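Eukaryotic translation initiation factor 4 gamma 5 (Trypanosoma cruzi, PDB 6OZU) probably acts in translation initiation as an eIF4G-type scaffold, its helical MIF4G domain being the kind of module that in relatives binds the RNA helicase eIF4A. Local coordinates at residues C95-T98 with F99-E103; V153-V156 with L157-L161. All coordinates share one frame; numbering follows the deposited sequence. Where two conformers were deposited one is given.

How the interactions relate
Both contacts are local, each spanning consecutive turns of a single helix, so neither closes a loop. From the N terminus, interaction 1 (95-103) comes first, on the long helix 82-112; helix 118-144 follows, and interaction 2 (153-161) then lies on helix 150-162. The two are in series, neither nested nor crossed, with centres about 12 Å apart. They touch directly: Phe-99 CB lies 3.8 Å from Val-156 CG2, and Glu-103 CB lies 3.5 Å from Trp-159 NE1. Helix 118-144 packs against both. Interaction 1 also reaches back to helix 40-53, and interaction 2 forward to helices 173-186 and 194-208, so the two contacts tie together helices from 40-53 to 194-208 of the all-helical MIF4G domain.

Interaction 1. Residues C95-T98 with F99-E103; sequences CQRT and FENAE
Thr-98 lays its methyl on the ring of Phe-99, the neighbour that follows it in the helix. CG2 sits 3.9 Å from the ring centroid, 13° off the normal, a CH-pi contact over one face. Its position follows from CG2 standing anti to the backbone N, while OG1 (chi1 -61°) turns back to hydrogen-bond Gln-94 O. Threonine thus offers a methyl to the core and settles its buried hydroxyl within its own helix. On the same buried side CB of Cys-95 is 4.5 Å from Phe-99 CD2, and Cys-95 O accepts a hydrogen bond from the backbone N of Phe-99 (3.0 Å).

The solvent side is looser. Gln-96 and Glu-100 run side by side in extended form, long polar chains suited to an exposed surface. Arg-97 and Asn-101 merely brush: ND2 of Asn-101 stands 3.8 Å above one guanidinium face, the two planes 88° apart. Helix 82-112 is thus amphipathic here, as expected in the all-helical MIF4G domain.

The ring of Phe-99 packs against Leu-139 and Leu-142 of helix 118-144 and Val-152 and Val-156 of helix 150-162, while Cys-95 and Thr-98 reach Phe-51 of helix 40-53.

Interaction 2. Residues V153-V156 with L157-L161; sequences VLHV and LEWLL
Trp-159 takes the first torsion least common in helices, chi1 60°, with CG between its own backbone N and carbonyl carbon; this torsion, with chi2 turning the ring, brings the indole back over the preceding turn, onto Val-156. Val-156 has CG1 anti to its backbone N (chi1 165°) and points the same way as the indole, so that CG1 meets CZ2 of Trp-159 at 3.9 Å. The carbonyl oxygen of Val-156 lies 3.3 Å above one indole face, offset toward the rim, and also accepts a hydrogen bond from the backbone N of Leu-160 at 2.8 Å, with the donor in the carbonyl plane. A broad, flat indole can cover this stretch of backbone and still present apolar carbons to the core. His-155 comes in differently: in one of its two conformers, CD2 lies at the edge of the indole, 3.9 Å from CD1 of Trp-159, and the imidazole and the five-membered ring meet rim to rim with planes 71° apart.

Such i to i+3 and i to i+4 packing along one helix fits the all-helical MIF4G fold, in which buried helix faces are lined with aliphatic and aromatic groups. Accordingly Val-153 and Leu-157 form a second apolar pair, CG1 to CD1 4.3 Å, and branched Leu-157 continues into Phe-179 of helix 173-186 and Val-204 and Leu-208 of helix 194-208.

Toward the outside, Glu-158 passes its CG 3.2 Å from Leu-154 O, its aliphatic part following the backbone while OE1 makes a weak, long ion pair with Arg-166.

Interaction 1. Residues C95-T98 with F99-E103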
ATOM      1  N   CYS A  95       2.879   9.130   0.182  1.00 52.24           N
ATOM      2  CA  CYS A  95       2.206   8.060  -0.602  1.00 51.16           C
ATOM      3  C   CYS A  95       2.470   8.332  -2.066  1.00 53.78           C
ATOM      4  O   CYS A  95       2.755   7.427  -2.833  1.00 51.82           O
ATOM      5  CB  CYS A  95       0.702   8.046  -0.339  1.00 51.85           C
ATOM      6  SG  CYS A  95       0.209   7.140   1.139  1.00 55.54           S
ATOM      7  N   GLN A  96       2.329   9.597  -2.452  1.00 53.23           N
ATOM      8  CA  GLN A  96       2.555  10.059  -3.810  1.00 53.75           C
ATOM      9  C   GLN A  96       3.989   9.744  -4.222  1.00 57.33           C
ATOM     10  O   GLN A  96       4.174   9.124  -5.262  1.00 56.12           O
ATOM     11  CB  GLN A  96       2.231  11.546  -3.939  1.00 56.11           C
ATOM     12  CG  GLN A  96       1.957  12.000  -5.357  1.00 73.72           C
ATOM     13  CD  GLN A  96       1.964  13.497  -5.350  1.00106.93           C
ATOM     14  OE1 GLN A  96       3.020  14.133  -5.489  1.00105.34           O
ATOM     15  NE2 GLN A  96       0.794  14.089  -5.108  1.00100.02           N
ATOM     16  N   ARG A  97       4.980  10.043  -3.353  1.00 53.50           N
ATOM     17  CA  ARG A  97       6.384   9.809  -3.642  1.00 53.53           C
ATOM     18  C   ARG A  97       6.722   8.324  -3.750  1.00 55.68           C
ATOM     19  O   ARG A  97       7.332   7.909  -4.733  1.00 55.46           O
ATOM     20  CB  ARG A  97       7.294  10.546  -2.656  1.00 56.03           C
ATOM     21  CG  ARG A  97       8.734  10.589  -3.149  1.00 76.66           C
ATOM     22  CD  ARG A  97       9.717  11.093  -2.104  1.00103.45           C
ATOM     23  NE  ARG A  97      11.021  10.415  -2.167  1.00118.73           N
ATOM     24  CZ  ARG A  97      11.956  10.639  -3.087  1.00134.44           C
ATOM     25  NH1 ARG A  97      13.104   9.974  -3.049  1.00121.07           N
ATOM     26  NH2 ARG A  97      11.759  11.540  -4.043  1.00122.44           N
ATOM     27  N   THR A  98       6.291   7.522  -2.771  1.00 50.00           N
ATOM     28  CA  THR A  98       6.477   6.078  -2.729  1.00 47.10           C
ATOM     29  C   THR A  98       5.919   5.351  -3.967  1.00 50.41           C
ATOM     30  O   THR A  98       6.591   4.453  -4.501  1.00 50.09           O
ATOM     31  CB  THR A  98       5.810   5.547  -1.449  1.00 54.85           C
ATOM     32  OG1 THR A  98       6.446   6.153  -0.330  1.00 59.58           O
ATOM     33  CG2 THR A  98       5.868   4.015  -1.320  1.00 51.31           C
ATOM     34  N   PHE A  99       4.671   5.669  -4.378  1.00 47.36           N
ATOM     35  CA  PHE A  99       4.055   4.920  -5.477  1.00 47.52           C
ATOM     36  C   PHE A  99       4.377   5.538  -6.836  1.00 53.98           C
ATOM     37  O   PHE A  99       4.353   4.815  -7.839  1.00 54.14           O
ATOM     38  CB  PHE A  99       2.549   4.647  -5.236  1.00 48.22           C
ATOM     39  CG  PHE A  99       2.371   3.888  -3.938  1.00 48.80           C
ATOM     40  CD1 PHE A  99       2.945   2.628  -3.761  1.00 49.22           C
ATOM     41  CD2 PHE A  99       1.741   4.482  -2.845  1.00 51.16           C
ATOM     42  CE1 PHE A  99       2.858   1.966  -2.531  1.00 49.01           C
ATOM     43  CE2 PHE A  99       1.653   3.806  -1.608  1.00 51.75           C
ATOM     44  CZ  PHE A  99       2.207   2.558  -1.468  1.00 48.12           C
ATOM     45  N   GLU A 100       4.836   6.800  -6.854  1.00 52.13           N
ATOM     46  CA  GLU A 100       5.327   7.455  -8.078  1.00 53.56           C
ATOM     47  C   GLU A 100       6.697   6.820  -8.425  1.00 55.87           C
ATOM     48  O   GLU A 100       6.982   6.564  -9.596  1.00 55.07           O
ATOM     49  CB  GLU A 100       5.537   8.938  -7.840  1.00 57.01           C
ATOM     50  CG  GLU A 100       4.665   9.859  -8.665  1.00 74.83           C
ATOM     51  CD  GLU A 100       5.049  11.317  -8.464  1.00 95.13           C
ATOM     52  OE1 GLU A 100       6.039  11.759  -9.089  1.00 99.84           O
ATOM     53  OE2 GLU A 100       4.384  12.005  -7.660  1.00 73.43           O
ATOM     54  N   ASN A 101       7.530   6.569  -7.387  1.00 51.62           N
ATOM     55  CA  ASN A 101       8.831   5.910  -7.493  1.00 51.15           C
ATOM     56  C   ASN A 101       8.625   4.508  -8.008  1.00 53.18           C
ATOM     57  O   ASN A 101       9.293   4.132  -8.977  1.00 54.37           O
ATOM     58  CB  ASN A 101       9.543   5.838  -6.129  1.00 49.49           C
ATOM     59  CG  ASN A 101      10.088   7.131  -5.598  1.00 64.54           C
ATOM     60  OD1 ASN A 101      10.267   8.122  -6.314  1.00 52.61           O
ATOM     61  ND2 ASN A 101      10.348   7.160  -4.306  1.00 58.25           N
ATOM     62  N   ALA A 102       7.688   3.733  -7.367  1.00 45.21           N
ATOM     63  CA  ALA A 102       7.349   2.378  -7.778  1.00 41.77           C
ATOM     64  C   ALA A 102       6.912   2.334  -9.246  1.00 44.89           C
ATOM     65  O   ALA A 102       7.406   1.484  -9.967  1.00 44.64           O
ATOM     66  CB  ALA A 102       6.292   1.794  -6.862  1.00 41.06           C
ATOM     67  N   GLU A 103       6.092   3.308  -9.717  1.00 42.55           N
ATOM     68  CA  GLU A 103       5.654   3.400 -11.114  1.00 44.04           C
ATOM     69  C   GLU A 103       6.835   3.621 -12.072  1.00 51.50           C
ATOM     70  O   GLU A 103       6.993   2.862 -13.027  1.00 52.71           O
ATOM     71  CB  GLU A 103       4.610   4.518 -11.291  1.00 46.49           C
ATOM     72  CG  GLU A 103       4.045   4.592 -12.702  1.00 53.70           C
ATOM     73  CD  GLU A 103       3.042   5.692 -12.974  1.00 73.59           C
ATOM     74  OE1 GLU A 103       2.725   6.468 -12.043  1.00 62.52           O
ATOM     75  OE2 GLU A 103       2.568   5.778 -14.129  1.00 74.47           O
TER

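Interaction 2. Residues V153-V156 with L157-L161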
ATOM      1  N   VAL A 153      -4.763   3.814  -5.017  1.00 50.42           N
ATOM      2  CA  VAL A 153      -4.924   2.389  -5.267  1.00 49.13           C
ATOM      3  C   VAL A 153      -5.318   2.165  -6.736  1.00 50.55           C
ATOM      4  O   VAL A 153      -4.669   1.378  -7.424  1.00 50.34           O
ATOM      5  CB  VAL A 153      -5.916   1.747  -4.260  1.00 53.35           C
ATOM      6  CG1 VAL A 153      -5.946   0.211  -4.403  1.00 53.06           C
ATOM      7  CG2 VAL A 153      -5.557   2.148  -2.831  1.00 52.84           C
ATOM      8  N   LEU A 154      -6.313   2.921  -7.221  1.00 46.33           N
ATOM      9  CA  LEU A 154      -6.795   2.882  -8.597  1.00 46.21           C
ATOM     10  C   LEU A 154      -5.692   3.210  -9.609  1.00 50.46           C
ATOM     11  O   LEU A 154      -5.562   2.469 -10.587  1.00 50.31           O
ATOM     12  CB  LEU A 154      -7.981   3.838  -8.764  1.00 47.02           C
ATOM     13  CG  LEU A 154      -8.571   3.984 -10.172  1.00 51.32           C
ATOM     14  CD1 LEU A 154      -9.261   2.705 -10.637  1.00 50.34           C
ATOM     15  CD2 LEU A 154      -9.470   5.188 -10.256  1.00 52.19           C
ATOM     16  N   HIS A 155      -4.907   4.303  -9.369  1.00 46.46           N
ATOM     17  CA  HIS A 155      -3.788   4.740 -10.234  0.50 47.06           C
ATOM     18  C   HIS A 155      -2.676   3.705 -10.299  1.00 50.08           C
ATOM     19  O   HIS A 155      -2.101   3.508 -11.368  1.00 52.58           O
ATOM     20  CB  HIS A 155      -3.212   6.116  -9.816  0.50 49.15           C
ATOM     21  CG  HIS A 155      -2.230   6.718 -10.798  0.50 53.54           C
ATOM     22  ND1 HIS A 155      -2.570   7.808 -11.585  0.50 56.94           N
ATOM     23  CD2 HIS A 155      -0.939   6.389 -11.053  0.50 54.46           C
ATOM     24  CE1 HIS A 155      -1.491   8.084 -12.305  0.50 56.61           C
ATOM     25  NE2 HIS A 155      -0.490   7.251 -12.027  0.50 55.53           N
ATOM     26  N   VAL A 156      -2.373   3.020  -9.173  1.00 43.31           N
ATOM     27  CA  VAL A 156      -1.329   1.988  -9.150  1.00 42.27           C
ATOM     28  C   VAL A 156      -1.775   0.788 -10.001  1.00 49.72           C
ATOM     29  O   VAL A 156      -0.996   0.314 -10.837  1.00 50.34           O
ATOM     30  CB  VAL A 156      -0.935   1.545  -7.715  1.00 44.80           C
ATOM     31  CG1 VAL A 156      -0.145   0.229  -7.725  1.00 43.99           C
ATOM     32  CG2 VAL A 156      -0.171   2.632  -6.982  1.00 44.43           C
ATOM     33  N   LEU A 157      -3.039   0.314  -9.788  1.00 46.70           N
ATOM     34  CA  LEU A 157      -3.659  -0.805 -10.513  1.00 45.88           C
ATOM     35  C   LEU A 157      -3.786  -0.536 -12.014  1.00 48.86           C
ATOM     36  O   LEU A 157      -3.675  -1.464 -12.810  1.00 47.06           O
ATOM     37  CB  LEU A 157      -5.017  -1.195  -9.897  1.00 46.23           C
ATOM     38  CG  LEU A 157      -4.971  -1.795  -8.486  1.00 50.36           C
ATOM     39  CD1 LEU A 157      -6.343  -2.107  -7.984  1.00 51.22           C
ATOM     40  CD2 LEU A 157      -4.123  -3.030  -8.447  1.00 52.19           C
ATOM     41  N   GLU A 158      -3.957   0.734 -12.401  1.00 47.05           N
ATOM     42  CA  GLU A 158      -3.992   1.162 -13.799  1.00 48.16           C
ATOM     43  C   GLU A 158      -2.675   0.788 -14.492  1.00 51.32           C
ATOM     44  O   GLU A 158      -2.735   0.056 -15.469  1.00 51.02           O
ATOM     45  CB  GLU A 158      -4.224   2.664 -13.914  1.00 51.12           C
ATOM     46  CG  GLU A 158      -5.671   3.088 -13.762  1.00 70.06           C
ATOM     47  CD  GLU A 158      -5.924   4.501 -14.247  1.00101.04           C
ATOM     48  OE1 GLU A 158      -5.599   4.789 -15.424  1.00 85.48           O
ATOM     49  OE2 GLU A 158      -6.436   5.321 -13.448  1.00101.16           O
ATOM     50  N   TRP A 159      -1.499   1.215 -13.964  1.00 47.16           N
ATOM     51  CA  TRP A 159      -0.218   0.866 -14.584  1.00 47.49           C
ATOM     52  C   TRP A 159       0.193  -0.571 -14.312  1.00 51.07           C
ATOM     53  O   TRP A 159       0.828  -1.195 -15.158  1.00 52.00           O
ATOM     54  CB  TRP A 159       0.914   1.853 -14.250  1.00 47.10           C
ATOM     55  CG  TRP A 159       1.269   2.007 -12.799  1.00 47.32           C
ATOM     56  CD1 TRP A 159       0.947   3.062 -11.989  1.00 50.53           C
ATOM     57  CD2 TRP A 159       2.167   1.167 -12.034  1.00 45.83           C
ATOM     58  NE1 TRP A 159       1.557   2.921 -10.759  1.00 49.59           N
ATOM     59  CE2 TRP A 159       2.286   1.747 -10.749  1.00 49.58           C
ATOM     60  CE3 TRP A 159       2.902  -0.000 -12.322  1.00 45.79           C
ATOM     61  CZ2 TRP A 159       3.075   1.171  -9.742  1.00 46.90           C
ATOM     62  CZ3 TRP A 159       3.674  -0.571 -11.320  1.00 45.83           C
ATOM     63  CH2 TRP A 159       3.759   0.014 -10.052  1.00 46.10           C
ATOM     64  N   LEU A 160      -0.201  -1.120 -13.159  1.00 45.83           N
ATOM     65  CA  LEU A 160       0.104  -2.505 -12.794  1.00 43.11           C
ATOM     66  C   LEU A 160      -0.559  -3.495 -13.751  1.00 46.54           C
ATOM     67  O   LEU A 160       0.080  -4.477 -14.136  1.00 45.62           O
ATOM     68  CB  LEU A 160      -0.333  -2.753 -11.346  1.00 42.11           C
ATOM     69  CG  LEU A 160       0.256  -3.955 -10.616  1.00 44.76           C
ATOM     70  CD1 LEU A 160       1.708  -3.692 -10.202  1.00 45.07           C
ATOM     71  CD2 LEU A 160      -0.566  -4.278  -9.396  1.00 41.33           C
ATOM     72  N   LEU A 161      -1.831  -3.221 -14.158  1.00 42.05           N
ATOM     73  CA  LEU A 161      -2.594  -4.079 -15.058  1.00 41.14           C
ATOM     74  C   LEU A 161      -2.531  -3.674 -16.525  1.00 46.26           C
ATOM     75  O   LEU A 161      -2.411  -4.546 -17.384  1.00 46.19           O
ATOM     76  CB  LEU A 161      -4.062  -4.164 -14.617  1.00 41.84           C
ATOM     77  CG  LEU A 161      -4.382  -4.733 -13.211  1.00 45.92           C
ATOM     78  CD1 LEU A 161      -5.852  -4.502 -12.885  1.00 46.35           C
ATOM     79  CD2 LEU A 161      -4.045  -6.234 -13.105  1.00 45.80           C
TER